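Local coordinates for protein putative isochorismatase (Bordetella bronchiseptica, PDB 3UAO) that catalyses the hydrolysis of maleamate to maleate and ammonia, a step in the bacterial breakdown of nicotinate (vitamin B3), at residues K42-L48 with V159-A165; A38-K42 with F185-V189; G133-V137 with M149-W153. All blocks are in the same frame, centred on the assembly; numbering follows the deposited sequence.

All three contacts rest on one six-stranded parallel sheet. Interaction 1 is its centre, a buried pairing of two neighbouring strands held mainly by backbone hydrogen bonds. Interaction 2 lies one strand further out, where the loop leading into the first strand crosses strand 186-195; it is partly buried and depends on side chains. The two share Lys42, and Gln160 and Leu162 probably bond to Arg186 through their backbones. Interaction 3 sits about 13 Å from interaction 1, centre to centre, at strand 135-139, an outermost strand of the sheet within the chain. There a helix replaces the strand partner and aromatic stacking replaces hydrogen bonds. Leu48 of interaction 1 touches Leu150 of interaction 3.

Interaction 1: residues K42-L48 with V159-A165; sequences KAPYGLL and VQTLLVA
Tyr45 to Leu48 pair in parallel with Thr161 to Val164 at the centre of the Rossmann-like sheet of the isochorismatase fold. The axes of strands 45-48 and 161-165 come within 4.3 Å, at 24° to each other. Leu163 is bonded through both its N and its O. Its N donates to Gly46 O at 2.7 Å, and its O accepts from Leu48 N at 2.7 Å in an almost straight bond. Gly46 N bonds to Thr161 O, and Leu48 O receives Ala165 N.

This inner part is closely packed. Gly46 leaves its side of the sheet to neighbours: Leu162 CD1 lies 3.6 Å from Gly46 C. Leu162 CD2 meets Leu48 CB on the same face, which helix 150-156 covers. On the other face the Leu47 and Leu163 side chains cross at about a right angle, CD1 of Leu47 against CB of Leu163, and Leu47 also packs on helix 67-84.

The other end opens to solvent. Lys42, Ala43 and Pro44 are exposed, and the peptide before Pro44 is cis. Here both chains are still loop, ahead of the strands: Pro44 O takes a good bond from Gln160 N at 3.0 Å and a weak one from Thr161 N. The extended Lys42 chain follows the Gln160 side chain outward.

Thr161 stands next to Tyr45 at the boundary. Ala43 CA lies over the centre of one face of the Tyr45 ring, and Thr161 CG2 lies at the ring edge. Thr161 OG1 stands anti to its own carbonyl carbon (chi1 -60°). This turns the hydroxyl back to the loop, where OG1 donates to Lys42 O at 2.6 Å, tilted 27° from the carbonyl plane.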
loop_
_atom_site.group_PDB
_atom_site.type_symbol
_atom_site.label_atom_id
_atom_site.label_comp_id
_atom_site.label_asym_id
_atom_site.label_seq_id
_atom_site.Cartn_x
_atom_site.Cartn_y
_atom_site.Cartn_z
ATOM N N LYS A 42 -20.906 11.270 7.347
ATOM C CA LYS A 42 -20.477 11.027 8.731
ATOM C C LYS A 42 -19.170 11.739 9.125
ATOM O O LYS A 42 -18.127 11.545 8.513
ATOM C CB LYS A 42 -20.297 9.524 8.923
ATOM C CG LYS A 42 -20.404 9.051 10.349
ATOM C CD LYS A 42 -19.711 7.714 10.507
ATOM C CE LYS A 42 -19.644 7.252 11.988
ATOM N NZ LYS A 42 -18.803 6.040 12.079
ATOM N N ALA A 43 -19.254 12.528 10.189
ATOM C CA ALA A 43 -18.135 13.255 10.766
ATOM C C ALA A 43 -17.245 12.265 11.481
ATOM O O ALA A 43 -17.699 11.174 11.781
ATOM C CB ALA A 43 -18.652 14.304 11.756
ATOM N N PRO A 44 -15.974 12.632 11.750
ATOM C CA PRO A 44 -15.342 13.905 11.352
ATOM C C PRO A 44 -15.185 14.014 9.847
ATOM O O PRO A 44 -14.984 13.003 9.182
ATOM C CB PRO A 44 -13.953 13.865 12.048
ATOM C CG PRO A 44 -14.075 12.861 13.108
ATOM C CD PRO A 44 -15.105 11.860 12.664
ATOM N N TYR A 45 -15.285 15.233 9.328
ATOM C CA TYR A 45 -15.059 15.484 7.902
ATOM C C TYR A 45 -13.654 15.960 7.591
ATOM O O TYR A 45 -12.955 16.485 8.444
ATOM C CB TYR A 45 -16.016 16.527 7.363
ATOM C CG TYR A 45 -17.430 16.135 7.546
ATOM C CD1 TYR A 45 -17.989 15.200 6.730
ATOM C CD2 TYR A 45 -18.218 16.701 8.570
ATOM C CE1 TYR A 45 -19.293 14.816 6.905
ATOM C CE2 TYR A 45 -19.506 16.318 8.762
ATOM C CZ TYR A 45 -20.045 15.374 7.918
ATOM O OH TYR A 45 -21.332 14.942 8.068
ATOM N N GLY A 46 -13.277 15.781 6.336
ATOM C CA GLY A 46 -12.025 16.248 5.790
ATOM C C GLY A 46 -12.235 16.656 4.350
ATOM O O GLY A 46 -13.311 16.421 3.751
ATOM N N LEU A 47 -11.215 17.283 3.791
ATOM C CA LEU A 47 -11.284 17.847 2.455
ATOM C C LEU A 47 -9.986 17.525 1.746
ATOM O O LEU A 47 -8.904 17.800 2.244
ATOM C CB LEU A 47 -11.505 19.383 2.497
ATOM C CG LEU A 47 -11.358 20.207 1.202
ATOM C CD1 LEU A 47 -12.440 19.888 0.216
ATOM C CD2 LEU A 47 -11.359 21.676 1.504
ATOM N N LEU A 48 -10.123 16.947 0.568
ATOM C CA LEU A 48 -9.029 16.724 -0.337
ATOM C C LEU A 48 -9.235 17.557 -1.573
ATOM O O LEU A 48 -10.278 17.414 -2.217
ATOM C CB LEU A 48 -9.081 15.265 -0.783
ATOM C CG LEU A 48 -7.935 14.896 -1.695
ATOM C CD1 LEU A 48 -6.642 15.202 -0.986
ATOM C CD2 LEU A 48 -8.087 13.454 -2.037
ATOM N N VAL A 159 -10.630 10.638 10.339
ATOM C CA VAL A 159 -11.580 11.146 9.341
ATOM C C VAL A 159 -12.485 10.070 8.773
ATOM O O VAL A 159 -12.006 9.043 8.281
ATOM C CB VAL A 159 -10.853 11.898 8.201
ATOM C CG1 VAL A 159 -11.786 12.126 6.999
ATOM C CG2 VAL A 159 -10.288 13.229 8.741
ATOM N N GLN A 160 -13.792 10.304 8.827
ATOM C CA GLN A 160 -14.786 9.307 8.377
ATOM C C GLN A 160 -15.243 9.577 6.963
ATOM O O GLN A 160 -15.397 8.657 6.188
ATOM C CB GLN A 160 -16.010 9.299 9.305
ATOM C CG GLN A 160 -15.740 8.701 10.688
ATOM C CD GLN A 160 -15.574 7.223 10.612
ATOM O OE1 GLN A 160 -14.478 6.721 10.398
ATOM N NE2 GLN A 160 -16.677 6.499 10.752
ATOM N N THR A 161 -15.485 10.847 6.660
ATOM C CA THR A 161 -15.942 11.323 5.369
ATOM C C THR A 161 -14.987 12.398 4.780
ATOM O O THR A 161 -14.620 13.372 5.441
ATOM C CB THR A 161 -17.339 11.951 5.509
ATOM O OG1 THR A 161 -18.278 10.981 6.008
ATOM C CG2 THR A 161 -17.828 12.526 4.178
ATOM N N LEU A 162 -14.623 12.237 3.524
ATOM C CA LEU A 162 -13.697 13.110 2.850
ATOM C C LEU A 162 -14.345 13.798 1.651
ATOM O O LEU A 162 -14.777 13.161 0.709
ATOM C CB LEU A 162 -12.506 12.252 2.367
ATOM C CG LEU A 162 -11.347 12.942 1.644
ATOM C CD1 LEU A 162 -10.679 13.914 2.647
ATOM C CD2 LEU A 162 -10.363 11.949 1.036
ATOM N N LEU A 163 -14.399 15.118 1.671
ATOM C CA LEU A 163 -14.902 15.864 0.532
ATOM C C LEU A 163 -13.758 15.928 -0.488
ATOM O O LEU A 163 -12.606 16.138 -0.121
ATOM C CB LEU A 163 -15.354 17.261 0.960
ATOM C CG LEU A 163 -16.710 17.386 1.722
ATOM C CD1 LEU A 163 -16.669 16.780 3.141
ATOM C CD2 LEU A 163 -17.164 18.830 1.776
ATOM N N VAL A 164 -14.065 15.694 -1.757
ATOM C CA VAL A 164 -13.063 15.789 -2.817
ATOM C C VAL A 164 -13.385 16.866 -3.850
ATOM O O VAL A 164 -14.499 16.978 -4.334
ATOM C CB VAL A 164 -12.865 14.430 -3.565
ATOM C CG1 VAL A 164 -11.806 14.590 -4.659
ATOM C CG2 VAL A 164 -12.432 13.366 -2.589
ATOM N N ALA A 165 -12.358 17.637 -4.170
ATOM C CA ALA A 165 -12.351 18.592 -5.240
ATOM C C ALA A 165 -11.085 18.372 -6.067
ATOM O O ALA A 165 -10.195 17.687 -5.630
ATOM C CB ALA A 165 -12.321 19.986 -4.655
#

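Interaction 2: residues A38-K42 with F185-V189; sequences ALPLK and FRPLV
Pro40 and Arg186 touch, yet the backbones stay apart: the nearest CA atoms, of Leu41 and Arg186, are separated by 7.2 Å, too wide for strand pairing. Loop 38-42 meets strand 186-189 through side chains and one carbonyl.

Arg186 has the largest share of the contact. Its chain is extended from CG to NE and reaches along the loop. NH1 donates to Pro40 O at 2.9 Å, with an N-H...O angle of 149°. The oxygen lies near the guanidinium plane, at its edge. Seen from the carbonyl, NH1 sits 37° above the plane and is not on a lone pair. Lys42 CB lies over one face of the guanidinium, and 3.9 Å from Arg186 CD.

Leu39 packs on the base of the same side chain. With CG anti to the backbone N (chi1 -176°), its two methyls are shared: CD1 lies 3.8 Å from Arg186 CG, while CD2 meets Pro187 CD at 3.6 Å. Further along the strand, the Leu41 and Leu188 side chains cross at about a right angle, meeting through CD2 and CD1.

The contact joins the loop before the first strand to the fifth strand of the parallel sheet. Leu39 and Leu41 also reach Ala215 on the last strand. Ile107 of the third subunit packs on Pro40 and Arg186, so the site belongs to a subunit interface as well.

Lys42 NZ and Arg186 NH2 are like charges 5.1 Å apart. The bond to Pro40 O probably helps to fix the guanidinium beside this lysine, while Leu39 packs against the aliphatic part of the arginine chain.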
loop_
_atom_site.group_PDB
_atom_site.type_symbol
_atom_site.label_atom_id
_atom_site.label_comp_id
_atom_site.label_asym_id
_atom_site.label_seq_id
_atom_site.Cartn_x
_atom_site.Cartn_y
_atom_site.Cartn_z
ATOM N N ALA A 38 -27.453 5.392 -1.438
ATOM C CA ALA A 38 -27.013 6.596 -0.817
ATOM C C ALA A 38 -25.859 6.237 0.100
ATOM O O ALA A 38 -25.896 5.183 0.758
ATOM C CB ALA A 38 -28.160 7.241 -0.028
ATOM N N LEU A 39 -24.844 7.107 0.121
ATOM C CA LEU A 39 -23.760 7.039 1.098
ATOM C C LEU A 39 -24.007 8.062 2.225
ATOM O O LEU A 39 -23.665 9.265 2.100
ATOM C CB LEU A 39 -22.398 7.271 0.423
ATOM C CG LEU A 39 -21.129 7.136 1.300
ATOM C CD1 LEU A 39 -21.159 5.896 2.209
ATOM C CD2 LEU A 39 -19.865 7.102 0.446
ATOM N N PRO A 40 -24.594 7.602 3.342
ATOM C CA PRO A 40 -24.820 8.510 4.466
ATOM C C PRO A 40 -23.538 9.247 4.821
ATOM O O PRO A 40 -22.476 8.648 4.806
ATOM C CB PRO A 40 -25.230 7.554 5.612
ATOM C CG PRO A 40 -25.831 6.381 4.917
ATOM C CD PRO A 40 -25.015 6.224 3.667
ATOM N N LEU A 41 -23.641 10.535 5.122
ATOM C CA LEU A 41 -22.470 11.322 5.509
ATOM C C LEU A 41 -22.178 11.131 6.965
ATOM O O LEU A 41 -23.098 10.900 7.740
ATOM C CB LEU A 41 -22.716 12.795 5.253
ATOM C CG LEU A 41 -22.347 13.308 3.880
ATOM C CD1 LEU A 41 -22.555 12.279 2.783
ATOM C CD2 LEU A 41 -23.114 14.586 3.642
ATOM N N LYS A 42 -20.906 11.270 7.347
ATOM C CA LYS A 42 -20.477 11.027 8.731
ATOM C C LYS A 42 -19.170 11.739 9.125
ATOM O O LYS A 42 -18.127 11.545 8.513
ATOM C CB LYS A 42 -20.297 9.524 8.923
ATOM C CG LYS A 42 -20.404 9.051 10.349
ATOM C CD LYS A 42 -19.711 7.714 10.507
ATOM C CE LYS A 42 -19.644 7.252 11.988
ATOM N NZ LYS A 42 -18.803 6.040 12.079
ATOM N N PHE A 185 -12.726 5.487 3.741
ATOM C CA PHE A 185 -13.356 6.818 3.910
ATOM C C PHE A 185 -14.606 6.977 3.030
ATOM O O PHE A 185 -14.671 6.489 1.922
ATOM C CB PHE A 185 -12.331 7.940 3.640
ATOM C CG PHE A 185 -11.002 7.717 4.341
ATOM C CD1 PHE A 185 -10.864 7.939 5.690
ATOM C CD2 PHE A 185 -9.923 7.252 3.657
ATOM C CE1 PHE A 185 -9.681 7.692 6.372
ATOM C CE2 PHE A 185 -8.706 7.032 4.320
ATOM C CZ PHE A 185 -8.598 7.252 5.690
ATOM N N ARG A 186 -15.604 7.698 3.508
ATOM C CA ARG A 186 -16.810 7.947 2.696
ATOM C C ARG A 186 -16.441 9.122 1.828
ATOM O O ARG A 186 -16.225 10.215 2.381
ATOM C CB ARG A 186 -17.995 8.283 3.595
ATOM C CG ARG A 186 -18.398 7.100 4.484
ATOM C CD ARG A 186 -19.125 7.520 5.741
ATOM N NE ARG A 186 -19.371 6.375 6.599
ATOM C CZ ARG A 186 -20.541 5.757 6.741
ATOM N NH1 ARG A 186 -21.639 6.159 6.117
ATOM N NH2 ARG A 186 -20.627 4.722 7.549
ATOM N N PRO A 187 -16.297 8.910 0.493
ATOM C CA PRO A 187 -16.011 10.066 -0.337
ATOM C C PRO A 187 -17.276 10.869 -0.636
ATOM O O PRO A 187 -18.346 10.293 -0.893
ATOM C CB PRO A 187 -15.431 9.463 -1.649
ATOM C CG PRO A 187 -15.367 7.910 -1.408
ATOM C CD PRO A 187 -16.374 7.671 -0.309
ATOM N N LEU A 188 -17.140 12.201 -0.590
ATOM C CA LEU A 188 -18.180 13.133 -0.990
ATOM C C LEU A 188 -17.604 13.957 -2.148
ATOM O O LEU A 188 -16.832 14.904 -1.943
ATOM C CB LEU A 188 -18.544 14.042 0.188
ATOM C CG LEU A 188 -19.916 14.728 0.200
ATOM C CD1 LEU A 188 -20.101 15.513 1.493
ATOM C CD2 LEU A 188 -20.164 15.598 -1.034
ATOM N N VAL A 189 -17.968 13.586 -3.372
ATOM C CA VAL A 189 -17.479 14.287 -4.552
ATOM C C VAL A 189 -18.284 15.572 -4.798
ATOM O O VAL A 189 -19.477 15.543 -5.071
ATOM C CB VAL A 189 -17.468 13.390 -5.782
ATOM C CG1 VAL A 189 -16.919 14.156 -6.991
ATOM C CG2 VAL A 189 -16.606 12.146 -5.483
#

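Interaction 3: residues G133-V137 with M149-W153; sequences GEYVV and MLAAW
Tyr135 and Trp153 stack face to face. The tyrosine ring lies over the five-membered ring of the indole, with centroids 4.1 Å apart and planes at 18°. The overlap is offset: Trp153 CD1 sits over the rim of the tyrosine ring. The side chains overlap antiparallel. Each ring is swung away from its own backbone N (chi1 -179° for Tyr135, -169° for Trp153), which sends it across the gap to the other.

A CH-pi contact extends the stack. Tyr135 CB lies over the indole face, 3.6 Å from the centroid of the five-membered ring.

This is a strand-to-helix contact of the alpha/beta fold. Strand 135-139 is the outermost on its side within the chain, and helix 150-156 packs against it. Met149 is its N-cap residue.

Leu150 CD1 makes an apolar contact with Tyr135 CD2 at 4.4 Å, near the ring plane. At the far end Met149 CB lies 3.6 Å from the hydroxyl, Tyr135 OH.

Polar groups meet the indole rim. Gly133 O lies in the indole plane, 3.7 Å from Trp153 CZ2. Trp153 NE1 donates its hydrogen bond to Ala100 O of the fourth subunit. Gly133 N bonds to Asp98 OD2 of the same neighbouring subunit.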
loop_
_atom_site.group_PDB
_atom_site.type_symbol
_atom_site.label_atom_id
_atom_site.label_comp_id
_atom_site.label_asym_id
_atom_site.label_seq_id
_atom_site.Cartn_x
_atom_site.Cartn_y
_atom_site.Cartn_z
ATOM N N GLY A 133 -0.855 23.486 8.777
ATOM C CA GLY A 133 -1.497 22.243 9.240
ATOM C C GLY A 133 -2.206 21.454 8.147
ATOM O O GLY A 133 -2.694 20.354 8.383
ATOM N N GLU A 134 -2.270 22.045 6.963
ATOM C CA GLU A 134 -2.901 21.442 5.822
ATOM C C GLU A 134 -1.805 20.749 5.011
ATOM O O GLU A 134 -0.754 21.338 4.726
ATOM C CB GLU A 134 -3.602 22.498 4.970
ATOM C CG GLU A 134 -4.768 23.197 5.652
ATOM C CD GLU A 134 -5.416 24.246 4.769
ATOM O OE1 GLU A 134 -4.927 24.483 3.637
ATOM O OE2 GLU A 134 -6.417 24.842 5.224
ATOM N N TYR A 135 -2.082 19.503 4.634
ATOM C CA TYR A 135 -1.069 18.584 4.197
ATOM C C TYR A 135 -0.963 18.624 2.698
ATOM O O TYR A 135 -1.982 18.561 1.999
ATOM C CB TYR A 135 -1.431 17.170 4.674
ATOM C CG TYR A 135 -0.443 16.090 4.323
ATOM C CD1 TYR A 135 0.922 16.295 4.439
ATOM C CD2 TYR A 135 -0.868 14.867 3.893
ATOM C CE1 TYR A 135 1.817 15.312 4.112
ATOM C CE2 TYR A 135 0.026 13.882 3.570
ATOM C CZ TYR A 135 1.372 14.109 3.699
ATOM O OH TYR A 135 2.270 13.101 3.371
ATOM N N VAL A 136 0.264 18.744 2.198
ATOM C CA VAL A 136 0.516 18.794 0.757
ATOM C C VAL A 136 1.117 17.465 0.408
ATOM O O VAL A 136 2.224 17.145 0.800
ATOM C CB VAL A 136 1.483 19.944 0.365
ATOM C CG1 VAL A 136 1.664 20.036 -1.142
ATOM C CG2 VAL A 136 0.989 21.291 0.962
ATOM N N VAL A 137 0.369 16.659 -0.316
ATOM C CA VAL A 137 0.855 15.375 -0.677
ATOM C C VAL A 137 1.308 15.457 -2.130
ATOM O O VAL A 137 0.620 16.013 -2.986
ATOM C CB VAL A 137 -0.165 14.248 -0.358
ATOM C CG1 VAL A 137 -1.485 14.606 -0.745
ATOM C CG2 VAL A 137 0.221 12.966 -1.048
ATOM N N MET A 149 1.330 9.129 1.782
ATOM C CA MET A 149 0.926 8.927 3.166
ATOM C C MET A 149 -0.473 9.427 3.451
ATOM O O MET A 149 -0.860 9.528 4.622
ATOM C CB MET A 149 1.931 9.625 4.090
ATOM C CG MET A 149 3.279 8.941 4.151
ATOM S SD MET A 149 3.213 7.506 5.231
ATOM C CE MET A 149 3.063 8.239 6.844
ATOM N N LEU A 150 -1.273 9.676 2.401
ATOM C CA LEU A 150 -2.615 10.272 2.604
ATOM C C LEU A 150 -3.483 9.396 3.510
ATOM O O LEU A 150 -4.053 9.911 4.483
ATOM C CB LEU A 150 -3.340 10.606 1.297
ATOM C CG LEU A 150 -4.577 11.497 1.473
ATOM C CD1 LEU A 150 -4.300 12.682 2.335
ATOM C CD2 LEU A 150 -5.166 12.005 0.124
ATOM N N ALA A 151 -3.574 8.092 3.220
ATOM C CA ALA A 151 -4.462 7.237 4.014
ATOM C C ALA A 151 -4.109 7.384 5.489
ATOM O O ALA A 151 -4.969 7.537 6.319
ATOM C CB ALA A 151 -4.369 5.796 3.609
ATOM N N ALA A 152 -2.832 7.320 5.812
ATOM C CA ALA A 152 -2.420 7.287 7.216
ATOM C C ALA A 152 -2.575 8.677 7.873
ATOM O O ALA A 152 -2.910 8.781 9.067
ATOM C CB ALA A 152 -0.991 6.756 7.341
ATOM N N TRP A 153 -2.392 9.743 7.079
ATOM C CA TRP A 153 -2.600 11.112 7.551
ATOM C C TRP A 153 -4.029 11.289 7.966
ATOM O O TRP A 153 -4.317 11.883 9.015
ATOM C CB TRP A 153 -2.245 12.095 6.454
ATOM C CG TRP A 153 -2.163 13.506 6.885
ATOM C CD1 TRP A 153 -1.102 14.127 7.421
ATOM C CD2 TRP A 153 -3.185 14.481 6.773
ATOM N NE1 TRP A 153 -1.391 15.445 7.681
ATOM C CE2 TRP A 153 -2.675 15.686 7.287
ATOM C CE3 TRP A 153 -4.495 14.458 6.296
ATOM C CZ2 TRP A 153 -3.429 16.848 7.343
ATOM C CZ3 TRP A 153 -5.239 15.617 6.348
ATOM C CH2 TRP A 153 -4.698 16.792 6.866
#